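Long-range contacts in acRAF (PDB 4LOW), which probably acts as an assembly factor for RuBisCO in the alpha-carboxysome, although it has the fold of the pterin-4a-carbinolamine dehydratases: residues F33-L37 against V81-A85; T30-L34 against F53-V58; Q46-N50 against I60-A64. One frame throughout, in Å; residues are numbered along the deposited sequence.

Contact 1. Residues F33-L37 against V81-A85; sequences FLDAL and VDALA
The ring of F33 meets helix 72-84 with its edge: V81 O lies in the ring plane 3.7 Å from F33 CE1, the backbone carbon of L84 sits near the same rim, and A85 CB approaches CE1 obliquely. F22 and F24 also meet this ring, with planes about 40° to it. This is the seam between the two helices that pack on one antiparallel sheet in the alpha/beta fold of the pterin-4a-carbinolamine dehydratase family. F33 holds CG anti to its backbone N (chi1 174°), which swings the ring from helix 27-44 across to its neighbour, and CZ reaches V81 CG1 at 3.7 Å. A long flat side chain suits the place, reaching from one helix to V81, L84 and A85 of the other. No hydrogen bond crosses, and apolar side chains do the joining. One turn on, L37 CD1 touches V81 CG2 at 3.8 Å; the branched valine thus serves both partners, one methyl for each. A36 is small enough for L84 to lie against its backbone. Nearer the surface, L84 CD1 comes 3.6 Å from A36 O, with A36 CB 4.0 Å from the same methyl.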
ATOM      1  N   PHE A  33       2.949 -10.546   4.309  1.00 17.86           N
ATOM      2  CA  PHE A  33       3.078  -9.458   5.290  1.00 17.64           C
ATOM      3  C   PHE A  33       1.930  -8.438   5.122  1.00 18.08           C
ATOM      4  O   PHE A  33       1.329  -8.010   6.101  1.00 17.61           O
ATOM      5  CB  PHE A  33       4.445  -8.810   5.112  1.00 18.30           C
ATOM      6  CG  PHE A  33       4.644  -7.600   5.969  1.00 18.08           C
ATOM      7  CD1 PHE A  33       4.878  -7.723   7.339  1.00 19.62           C
ATOM      8  CD2 PHE A  33       4.716  -6.352   5.402  1.00 18.54           C
ATOM      9  CE1 PHE A  33       5.174  -6.610   8.125  1.00 19.49           C
ATOM     10  CE2 PHE A  33       5.032  -5.238   6.189  1.00 20.29           C
ATOM     11  CZ  PHE A  33       5.265  -5.384   7.547  1.00 19.00           C
ATOM     12  N   LEU A  34       1.623  -8.052   3.867  1.00 18.11           N
ATOM     13  CA  LEU A  34       0.524  -7.116   3.634  1.00 17.41           C
ATOM     14  C   LEU A  34      -0.823  -7.657   4.123  1.00 17.77           C
ATOM     15  O   LEU A  34      -1.622  -6.922   4.732  1.00 18.51           O
ATOM     16  CB  LEU A  34       0.421  -6.669   2.170  1.00 18.52           C
ATOM     17  CG  LEU A  34       1.571  -5.799   1.689  1.00 18.40           C
ATOM     18  CD1 LEU A  34       1.602  -5.786   0.168  1.00 19.25           C
ATOM     19  CD2 LEU A  34       1.383  -4.335   2.159  1.00 19.76           C
ATOM     20  N   ASP A  35      -1.099  -8.942   3.848  1.00 17.71           N
ATOM     21  CA  ASP A  35      -2.350  -9.515   4.343  1.00 18.55           C
ATOM     22  C   ASP A  35      -2.385  -9.567   5.877  1.00 19.71           C
ATOM     23  O   ASP A  35      -3.431  -9.293   6.494  1.00 20.43           O
ATOM     24  CB  ASP A  35      -2.536 -10.899   3.742  1.00 20.07           C
ATOM     25  CG  ASP A  35      -2.909 -10.861   2.277  1.00 18.83           C
ATOM     26  OD1 ASP A  35      -3.793 -10.057   1.906  1.00 21.19           O
ATOM     27  OD2 ASP A  35      -2.443 -11.744   1.527  1.00 20.58           O
ATOM     28  N   ALA A  36      -1.232  -9.869   6.508  1.00 18.77           N
ATOM     29  CA  ALA A  36      -1.180  -9.901   7.974  1.00 19.39           C
ATOM     30  C   ALA A  36      -1.330  -8.478   8.570  1.00 19.75           C
ATOM     31  O   ALA A  36      -1.989  -8.267   9.601  1.00 19.57           O
ATOM     32  CB  ALA A  36       0.119 -10.533   8.452  1.00 20.70           C
ATOM     33  N   LEU A  37      -0.811  -7.477   7.890  1.00 19.12           N
ATOM     34  CA  LEU A  37      -0.912  -6.097   8.327  1.00 19.65           C
ATOM     35  C   LEU A  37      -2.368  -5.665   8.279  1.00 20.66           C
ATOM     36  O   LEU A  37      -2.826  -4.968   9.225  1.00 22.66           O
ATOM     37  CB  LEU A  37       0.029  -5.249   7.434  1.00 20.63           C
ATOM     38  CG  LEU A  37       0.071  -3.735   7.629  1.00 23.03           C
ATOM     39  CD1 LEU A  37       0.545  -3.335   9.052  1.00 24.31           C
ATOM     40  CD2 LEU A  37       0.998  -3.083   6.630  1.00 23.92           C
ATOM     41  N   VAL A  81       3.747  -4.794  14.167  1.00 19.97           N
ATOM     42  CA  VAL A  81       4.095  -4.868  12.738  1.00 18.97           C
ATOM     43  C   VAL A  81       5.461  -5.553  12.599  1.00 21.29           C
ATOM     44  O   VAL A  81       5.610  -6.476  11.780  1.00 21.18           O
ATOM     45  CB  VAL A  81       4.131  -3.489  12.116  1.00 20.21           C
ATOM     46  CG1 VAL A  81       4.696  -3.547  10.700  1.00 20.77           C
ATOM     47  CG2 VAL A  81       2.755  -2.868  12.097  1.00 20.34           C
ATOM     48  N   ASP A  82       6.457  -5.183  13.447  1.00 20.76           N
ATOM     49  CA  ASP A  82       7.760  -5.849  13.402  1.00 21.25           C
ATOM     50  C   ASP A  82       7.618  -7.364  13.613  1.00 23.11           C
ATOM     51  O   ASP A  82       8.293  -8.146  12.933  1.00 23.35           O
ATOM     52  CB  ASP A  82       8.681  -5.291  14.481  1.00 21.82           C
ATOM     53  CG  ASP A  82       9.190  -3.909  14.205  1.00 23.85           C
ATOM     54  OD1 ASP A  82       8.952  -3.401  13.101  1.00 22.78           O
ATOM     55  OD2 ASP A  82       9.810  -3.330  15.104  1.00 28.65           O
ATOM     56  N   ALA A  83       6.739  -7.786  14.541  1.00 21.43           N
ATOM     57  CA  ALA A  83       6.569  -9.209  14.794  1.00 22.68           C
ATOM     58  C   ALA A  83       5.955  -9.918  13.591  1.00 25.13           C
ATOM     59  O   ALA A  83       6.270 -11.096  13.379  1.00 25.89           O
ATOM     60  CB  ALA A  83       5.703  -9.437  16.026  1.00 24.38           C
ATOM     61  N   LEU A  84       5.103  -9.236  12.794  1.00 22.39           N
ATOM     62  CA  LEU A  84       4.546  -9.849  11.590  1.00 22.94           C
ATOM     63  C   LEU A  84       5.639 -10.061  10.551  1.00 25.64           C
ATOM     64  O   LEU A  84       5.537 -10.985   9.736  1.00 26.61           O
ATOM     65  CB  LEU A  84       3.459  -8.972  10.964  1.00 24.21           C
ATOM     66  CG  LEU A  84       2.218  -8.670  11.815  1.00 28.47           C
ATOM     67  CD1 LEU A  84       1.289  -7.712  11.075  1.00 30.10           C
ATOM     68  CD2 LEU A  84       1.486  -9.945  12.226  1.00 30.31           C
ATOM     69  N   ALA A  85       6.652  -9.195  10.530  1.00 25.36           N
ATOM     70  CA  ALA A  85       7.775  -9.301   9.597  1.00 26.80           C
ATOM     71  C   ALA A  85       8.854 -10.309  10.066  1.00 36.01           C
ATOM     72  O   ALA A  85       9.830 -10.520   9.336  1.00 40.55           O
ATOM     73  CB  ALA A  85       8.397  -7.936   9.386  1.00 27.07           C
TER

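Contact 2. Residues T30-L34 against F53-V58; sequences TRAFL and FGTTYV. With FMT (formic acid), chain J.
Helix 27-44 runs past the hairpin turn between strands 50-53 and 57-63, its backbone coming nearest where the CA atoms of T30 and T56 lie 5.8 Å apart. Here a helix packs on the antiparallel sheet of the dehydratase-like fold. T30 OG1 lies 2.9 Å from T55 O and also within hydrogen-bonding reach of S26 O. Its CG2, anti to the backbone N, is instead turned to V58 CG2; a threonine thus serves both the polar turn and the apolar core. The V58 methyl also lies in the plane of the F33 ring, at its edge, 3.9 Å from CD2. L34 divides its branches: CD2 packs on V58, while CD1 makes a CH-pi contact over one face of F53, 3.9 Å from the ring centroid and 20° off the normal. An alanine in place of F53 is likely to leave the L34 methyl without its aromatic platform and open a gap beside a formic acid molecule, probably from the crystallisation liquor. F53 also pairs with a strand of the second subunit, continuing the sheet. L34 CB lies over one face of the R31 guanidinium, off centre. R31 NH1 of the second subunit binds the formic acid too; R31 NH1 of this chain meets its O1 at 2.9 Å, with an N-H...O angle of 158°.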
ATOM      1  N   THR A  30       6.163 -10.615   0.641  1.00 17.67           N
ATOM      2  CA  THR A  30       5.608  -9.256   0.774  1.00 18.06           C
ATOM      3  C   THR A  30       4.086  -9.314   0.918  1.00 18.51           C
ATOM      4  O   THR A  30       3.508  -8.641   1.765  1.00 17.82           O
ATOM      5  CB  THR A  30       5.933  -8.481  -0.495  1.00 18.18           C
ATOM      6  OG1 THR A  30       7.334  -8.530  -0.705  1.00 20.22           O
ATOM      7  CG2 THR A  30       5.492  -7.029  -0.425  1.00 20.17           C
ATOM      8  N   ARG A  31       3.445 -10.183   0.121  1.00 18.46           N
ATOM      9  CA  ARG A  31       1.984 -10.291   0.152  1.00 17.51           C
ATOM     10  C   ARG A  31       1.498 -10.881   1.466  1.00 17.92           C
ATOM     11  O   ARG A  31       0.477 -10.436   1.994  1.00 17.77           O
ATOM     12  CB  ARG A  31       1.525 -11.104  -1.061  1.00 17.96           C
ATOM     13  CG  ARG A  31       0.041 -11.100  -1.290  1.00 19.54           C
ATOM     14  CD  ARG A  31      -0.485  -9.683  -1.517  1.00 19.26           C
ATOM     15  NE  ARG A  31      -1.170  -9.149  -0.354  1.00 19.17           N
ATOM     16  CZ  ARG A  31      -1.805  -7.989  -0.319  1.00 18.90           C
ATOM     17  NH1 ARG A  31      -1.639  -7.102  -1.302  1.00 19.36           N
ATOM     18  NH2 ARG A  31      -2.557  -7.678   0.722  1.00 19.15           N
ATOM     19  N   ALA A  32       2.220 -11.875   1.999  1.00 18.12           N
ATOM     20  CA  ALA A  32       1.816 -12.448   3.293  1.00 18.04           C
ATOM     21  C   ALA A  32       1.911 -11.367   4.352  1.00 18.19           C
ATOM     22  O   ALA A  32       1.020 -11.254   5.184  1.00 18.42           O
ATOM     23  CB  ALA A  32       2.711 -13.617   3.638  1.00 20.57           C
ATOM     24  N   PHE A  33       2.949 -10.546   4.309  1.00 17.86           N
ATOM     25  CA  PHE A  33       3.078  -9.458   5.290  1.00 17.64           C
ATOM     26  C   PHE A  33       1.930  -8.438   5.122  1.00 18.08           C
ATOM     27  O   PHE A  33       1.329  -8.010   6.101  1.00 17.61           O
ATOM     28  CB  PHE A  33       4.445  -8.810   5.112  1.00 18.30           C
ATOM     29  CG  PHE A  33       4.644  -7.600   5.969  1.00 18.08           C
ATOM     30  CD1 PHE A  33       4.878  -7.723   7.339  1.00 19.62           C
ATOM     31  CD2 PHE A  33       4.716  -6.352   5.402  1.00 18.54           C
ATOM     32  CE1 PHE A  33       5.174  -6.610   8.125  1.00 19.49           C
ATOM     33  CE2 PHE A  33       5.032  -5.238   6.189  1.00 20.29           C
ATOM     34  CZ  PHE A  33       5.265  -5.384   7.547  1.00 19.00           C
ATOM     35  N   LEU A  34       1.623  -8.052   3.867  1.00 18.11           N
ATOM     36  CA  LEU A  34       0.524  -7.116   3.634  1.00 17.41           C
ATOM     37  C   LEU A  34      -0.823  -7.657   4.123  1.00 17.77           C
ATOM     38  O   LEU A  34      -1.622  -6.922   4.732  1.00 18.51           O
ATOM     39  CB  LEU A  34       0.421  -6.669   2.170  1.00 18.52           C
ATOM     40  CG  LEU A  34       1.571  -5.799   1.689  1.00 18.40           C
ATOM     41  CD1 LEU A  34       1.602  -5.786   0.168  1.00 19.25           C
ATOM     42  CD2 LEU A  34       1.383  -4.335   2.159  1.00 19.76           C
ATOM     43  N   PHE A  53       3.713   0.404  -1.134  1.00 17.02           N
ATOM     44  CA  PHE A  53       4.402  -0.823  -1.433  1.00 17.39           C
ATOM     45  C   PHE A  53       4.636  -1.078  -2.866  1.00 17.68           C
ATOM     46  O   PHE A  53       3.953  -0.558  -3.742  1.00 19.34           O
ATOM     47  CB  PHE A  53       3.598  -2.007  -0.812  1.00 18.75           C
ATOM     48  CG  PHE A  53       2.234  -2.274  -1.419  1.00 18.26           C
ATOM     49  CD1 PHE A  53       1.101  -1.647  -0.921  1.00 19.16           C
ATOM     50  CD2 PHE A  53       2.075  -3.261  -2.384  1.00 18.58           C
ATOM     51  CE1 PHE A  53      -0.150  -1.932  -1.466  1.00 19.12           C
ATOM     52  CE2 PHE A  53       0.823  -3.578  -2.892  1.00 20.16           C
ATOM     53  CZ  PHE A  53      -0.275  -2.904  -2.445  1.00 19.74           C
ATOM     54  N   GLY A  54       5.578  -1.978  -3.101  1.00 17.76           N
ATOM     55  CA  GLY A  54       5.880  -2.566  -4.395  1.00 19.57           C
ATOM     56  C   GLY A  54       5.841  -4.072  -4.263  1.00 21.55           C
ATOM     57  O   GLY A  54       5.179  -4.624  -3.377  1.00 21.02           O
ATOM     58  N   THR A  55       6.520  -4.776  -5.173  1.00 20.61           N
ATOM     59  CA  THR A  55       6.472  -6.258  -5.086  1.00 20.68           C
ATOM     60  C   THR A  55       7.358  -6.822  -4.003  1.00 21.05           C
ATOM     61  O   THR A  55       7.111  -7.936  -3.542  1.00 22.80           O
ATOM     62  CB  THR A  55       6.812  -6.888  -6.415  1.00 26.17           C
ATOM     63  OG1 THR A  55       8.104  -6.458  -6.759  1.00 27.37           O
ATOM     64  CG2 THR A  55       5.835  -6.507  -7.484  1.00 25.70           C
ATOM     65  N   THR A  56       8.387  -6.086  -3.582  1.00 18.66           N
ATOM     66  CA  THR A  56       9.406  -6.611  -2.649  1.00 19.43           C
ATOM     67  C   THR A  56       9.632  -5.704  -1.454  1.00 18.47           C
ATOM     68  O   THR A  56      10.556  -5.939  -0.671  1.00 19.02           O
ATOM     69  CB  THR A  56      10.738  -6.904  -3.359  1.00 21.51           C
ATOM     70  OG1 THR A  56      11.225  -5.683  -3.910  1.00 21.25           O
ATOM     71  CG2 THR A  56      10.612  -7.961  -4.435  1.00 23.23           C
ATOM     72  N   TYR A  57       8.747  -4.725  -1.207  1.00 18.19           N
ATOM     73  CA  TYR A  57       8.967  -3.839  -0.083  1.00 17.94           C
ATOM     74  C   TYR A  57       7.677  -3.170   0.320  1.00 17.05           C
ATOM     75  O   TYR A  57       6.749  -3.023  -0.516  1.00 17.98           O
ATOM     76  CB  TYR A  57      10.055  -2.752  -0.394  1.00 20.23           C
ATOM     77  CG  TYR A  57       9.795  -1.986  -1.656  1.00 21.19           C
ATOM     78  CD1 TYR A  57       8.906  -0.913  -1.669  1.00 22.84           C
ATOM     79  CD2 TYR A  57      10.353  -2.387  -2.871  1.00 21.99           C
ATOM     80  CE1 TYR A  57       8.601  -0.243  -2.846  1.00 27.11           C
ATOM     81  CE2 TYR A  57      10.042  -1.722  -4.061  1.00 24.07           C
ATOM     82  CZ  TYR A  57       9.157  -0.659  -4.034  1.00 24.22           C
ATOM     83  OH  TYR A  57       8.898  -0.016  -5.224  1.00 32.39           O
ATOM     84  N   VAL A  58       7.627  -2.733   1.570  1.00 16.72           N
ATOM     85  CA  VAL A  58       6.458  -2.060   2.122  1.00 16.46           C
ATOM     86  C   VAL A  58       6.959  -0.964   3.042  1.00 17.27           C
ATOM     87  O   VAL A  58       7.744  -1.235   3.965  1.00 17.74           O
ATOM     88  CB  VAL A  58       5.585  -3.050   2.945  1.00 17.78           C
ATOM     89  CG1 VAL A  58       4.374  -2.316   3.535  1.00 17.64           C
ATOM     90  CG2 VAL A  58       5.143  -4.247   2.115  1.00 18.10           C
TER
HETATM   91  C   FMT J 101      -2.542  -4.129   0.314  1.00 21.91           C
HETATM   92  O1  FMT J 101      -3.169  -4.758  -0.533  1.00 21.04           O
HETATM   93  O2  FMT J 101      -2.657  -4.502   1.565  1.00 23.12           O

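Contact 3. Residues Q46-N50 against I60-A64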
ATOM      1  N   GLN A  46      -6.605   0.198  14.580  1.00 29.91           N
ATOM      2  CA  GLN A  46      -5.567   1.200  14.344  1.00 28.73           C
ATOM      3  C   GLN A  46      -5.104   1.013  12.927  1.00 32.34           C
ATOM      4  O   GLN A  46      -4.800  -0.100  12.510  1.00 33.08           O
ATOM      5  CB  GLN A  46      -4.366   1.053  15.306  1.00 30.29           C
ATOM      6  CG  GLN A  46      -4.657   1.395  16.767  1.00 33.98           C
ATOM      7  CD  GLN A  46      -3.484   1.007  17.637  1.00 50.66           C
ATOM      8  OE1 GLN A  46      -3.394  -0.121  18.128  1.00 50.85           O
ATOM      9  NE2 GLN A  46      -2.508   1.896  17.757  1.00 41.52           N
ATOM     10  N   HIS A  47      -5.054   2.105  12.199  1.00 28.34           N
ATOM     11  CA  HIS A  47      -4.680   2.088  10.798  1.00 30.11           C
ATOM     12  C   HIS A  47      -3.509   3.018  10.555  1.00 30.34           C
ATOM     13  O   HIS A  47      -3.603   4.213  10.863  1.00 31.98           O
ATOM     14  CB  HIS A  47      -5.885   2.512   9.933  1.00 32.71           C
ATOM     15  CG  HIS A  47      -7.027   1.553  10.020  1.00 36.82           C
ATOM     16  ND1 HIS A  47      -8.045   1.716  10.940  1.00 40.12           N
ATOM     17  CD2 HIS A  47      -7.246   0.416   9.324  1.00 39.02           C
ATOM     18  CE1 HIS A  47      -8.850   0.677  10.773  1.00 39.88           C
ATOM     19  NE2 HIS A  47      -8.414  -0.128   9.806  1.00 40.04           N
ATOM     20  N   PRO A  48      -2.434   2.546   9.900  1.00 25.01           N
ATOM     21  CA  PRO A  48      -1.360   3.470   9.522  1.00 22.27           C
ATOM     22  C   PRO A  48      -1.890   4.677   8.738  1.00 24.64           C
ATOM     23  O   PRO A  48      -2.894   4.567   8.006  1.00 26.69           O
ATOM     24  CB  PRO A  48      -0.468   2.599   8.623  1.00 21.22           C
ATOM     25  CG  PRO A  48      -0.639   1.189   9.194  1.00 25.72           C
ATOM     26  CD  PRO A  48      -2.140   1.169   9.475  1.00 24.40           C
ATOM     27  N   GLN A  49      -1.169   5.788   8.828  1.00 21.94           N
ATOM     28  CA  GLN A  49      -1.448   6.970   8.022  1.00 22.26           C
ATOM     29  C   GLN A  49      -1.336   6.572   6.533  1.00 22.91           C
ATOM     30  O   GLN A  49      -2.181   6.951   5.711  1.00 24.38           O
ATOM     31  CB  GLN A  49      -0.453   8.080   8.363  1.00 24.92           C
ATOM     32  CG  GLN A  49      -0.618   9.343   7.511  1.00 27.15           C
ATOM     33  CD  GLN A  49       0.425  10.361   7.817  1.00 43.98           C
ATOM     34  OE1 GLN A  49       0.927  10.460   8.942  1.00 41.88           O
ATOM     35  NE2 GLN A  49       0.727  11.178   6.827  1.00 35.15           N
ATOM     36  N   ASN A  50      -0.310   5.773   6.198  1.00 20.22           N
ATOM     37  CA  ASN A  50      -0.145   5.367   4.820  1.00 20.65           C
ATOM     38  C   ASN A  50       0.701   4.123   4.742  1.00 19.86           C
ATOM     39  O   ASN A  50       1.613   3.945   5.555  1.00 19.70           O
ATOM     40  CB  ASN A  50       0.589   6.472   4.035  1.00 22.36           C
ATOM     41  CG  ASN A  50       0.753   6.178   2.566  1.00 21.03           C
ATOM     42  OD1 ASN A  50       1.789   5.616   2.181  1.00 22.01           O
ATOM     43  ND2 ASN A  50      -0.215   6.495   1.731  1.00 20.83           N
ATOM     44  N   ILE A  60       5.809   1.894   5.753  1.00 17.79           N
ATOM     45  CA  ILE A  60       4.672   2.202   6.605  1.00 17.39           C
ATOM     46  C   ILE A  60       4.905   3.478   7.378  1.00 18.49           C
ATOM     47  O   ILE A  60       5.979   3.696   7.937  1.00 18.95           O
ATOM     48  CB  ILE A  60       4.481   1.028   7.579  1.00 18.01           C
ATOM     49  CG1 ILE A  60       4.281  -0.277   6.786  1.00 18.94           C
ATOM     50  CG2 ILE A  60       3.290   1.301   8.535  1.00 20.42           C
ATOM     51  CD1 ILE A  60       4.247  -1.507   7.621  1.00 20.75           C
ATOM     52  N   THR A  61       3.870   4.327   7.433  1.00 18.81           N
ATOM     53  CA  THR A  61       3.913   5.575   8.170  1.00 19.53           C
ATOM     54  C   THR A  61       2.829   5.562   9.219  1.00 20.92           C
ATOM     55  O   THR A  61       1.664   5.346   8.875  1.00 21.00           O
ATOM     56  CB  THR A  61       3.671   6.751   7.209  1.00 20.82           C
ATOM     57  OG1 THR A  61       4.650   6.686   6.188  1.00 23.12           O
ATOM     58  CG2 THR A  61       3.789   8.086   7.909  1.00 24.08           C
ATOM     59  N   LEU A  62       3.186   5.805  10.492  1.00 21.15           N
ATOM     60  CA  LEU A  62       2.206   5.827  11.568  1.00 20.99           C
ATOM     61  C   LEU A  62       2.137   7.245  12.079  1.00 25.33           C
ATOM     62  O   LEU A  62       3.173   7.873  12.295  1.00 24.81           O
ATOM     63  CB  LEU A  62       2.643   4.913  12.731  1.00 21.73           C
ATOM     64  CG  LEU A  62       2.982   3.490  12.359  1.00 21.78           C
ATOM     65  CD1 LEU A  62       3.471   2.686  13.576  1.00 23.14           C
ATOM     66  CD2 LEU A  62       1.830   2.767  11.650  1.00 21.71           C
ATOM     67  N   ASP A  63       0.918   7.750  12.307  1.00 25.37           N
ATOM     68  CA  ASP A  63       0.763   9.115  12.793  1.00 27.38           C
ATOM     69  C   ASP A  63       0.398   9.120  14.230  1.00 32.12           C
ATOM     70  O   ASP A  63      -0.051   8.099  14.750  1.00 32.05           O
ATOM     71  CB  ASP A  63      -0.245   9.923  11.944  1.00 30.33           C
ATOM     72  CG  ASP A  63      -1.632   9.351  11.748  1.00 39.33           C
ATOM     73  OD1 ASP A  63      -1.832   8.159  12.043  1.00 39.61           O
ATOM     74  OD2 ASP A  63      -2.499  10.074  11.198  1.00 45.92           O
ATOM     75  N   ALA A  64       0.611  10.288  14.878  1.00 31.24           N
ATOM     76  CA  ALA A  64       0.317  10.540  16.269  1.00 35.41           C
ATOM     77  C   ALA A  64      -1.197  10.559  16.450  1.00 44.43           C
ATOM     78  O   ALA A  64      -1.905  11.207  15.667  1.00 44.44           O
ATOM     79  CB  ALA A  64       0.923  11.875  16.684  1.00 37.64           C
TER
HETATM   80  O   HOH W   1      -1.045   5.436  12.338  1.00 31.29           O
HETATM   81  O   HOH W   2       4.026   4.995   3.948  1.00 22.57           O
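A chi1 of 54° sets D63 CG in the cramped place between its own backbone N and carbonyl carbon and turns it toward Q49, 3.8 Å from Q49 CB; the Q49 chain, extended beyond CG, runs past T61. The backbones meet in a classic beta bulge, Q49 and N50 both facing T61. T61 O receives two weak bonds, from Q49 N at 2.9 Å but bent to 122°, and from N50 N at 3.4 Å. The return bond is firmer: T61 N to N50 O is 3.0 Å, with an N-H...O angle of 163°. P48 suits the place before the first bonded residue, its backbone nitrogen carrying no hydrogen and its ring rigid and apolar; CB packs 3.8 Å from L62 CD2 and 4.0 Å from I60 CG2. One water gives a proton to H47 O and accepts one from D63 N; another lies 2.9 Å from T61 OG1 and contacts N50 OD1. N50 ND2 hydrogen-bonds to Y57 OH and N52 OD1 of the second subunit. The bulge starts strand 50-53, outermost within the chain, where the sheet continues into the second subunit. Strand 57-63 is bonded on its other flank to strand 17-23; I60 packs against both helices, L62 against helix 72-84.

How the contacts relate
From the N terminus, helix 27-44 comes first and begins both contact 1 and contact 2, which overlap at F33 and L34. Contact 2 closes a shorter loop than contact 1, bringing the turn after strand 50-53 and the start of strand 57-63 back to the helix. Contact 3 opens after that helix ends and closes farther along strand 57-63, so it crosses contact 2. Contact 1 closes last, at the end of helix 72-84, and its loop encloses the whole of contact 3. I60 joins the three: its CD1 packs on V81, L37 and F33. Together they tie both helices to the sheet, while contacts 2 and 3 also touch the second subunit.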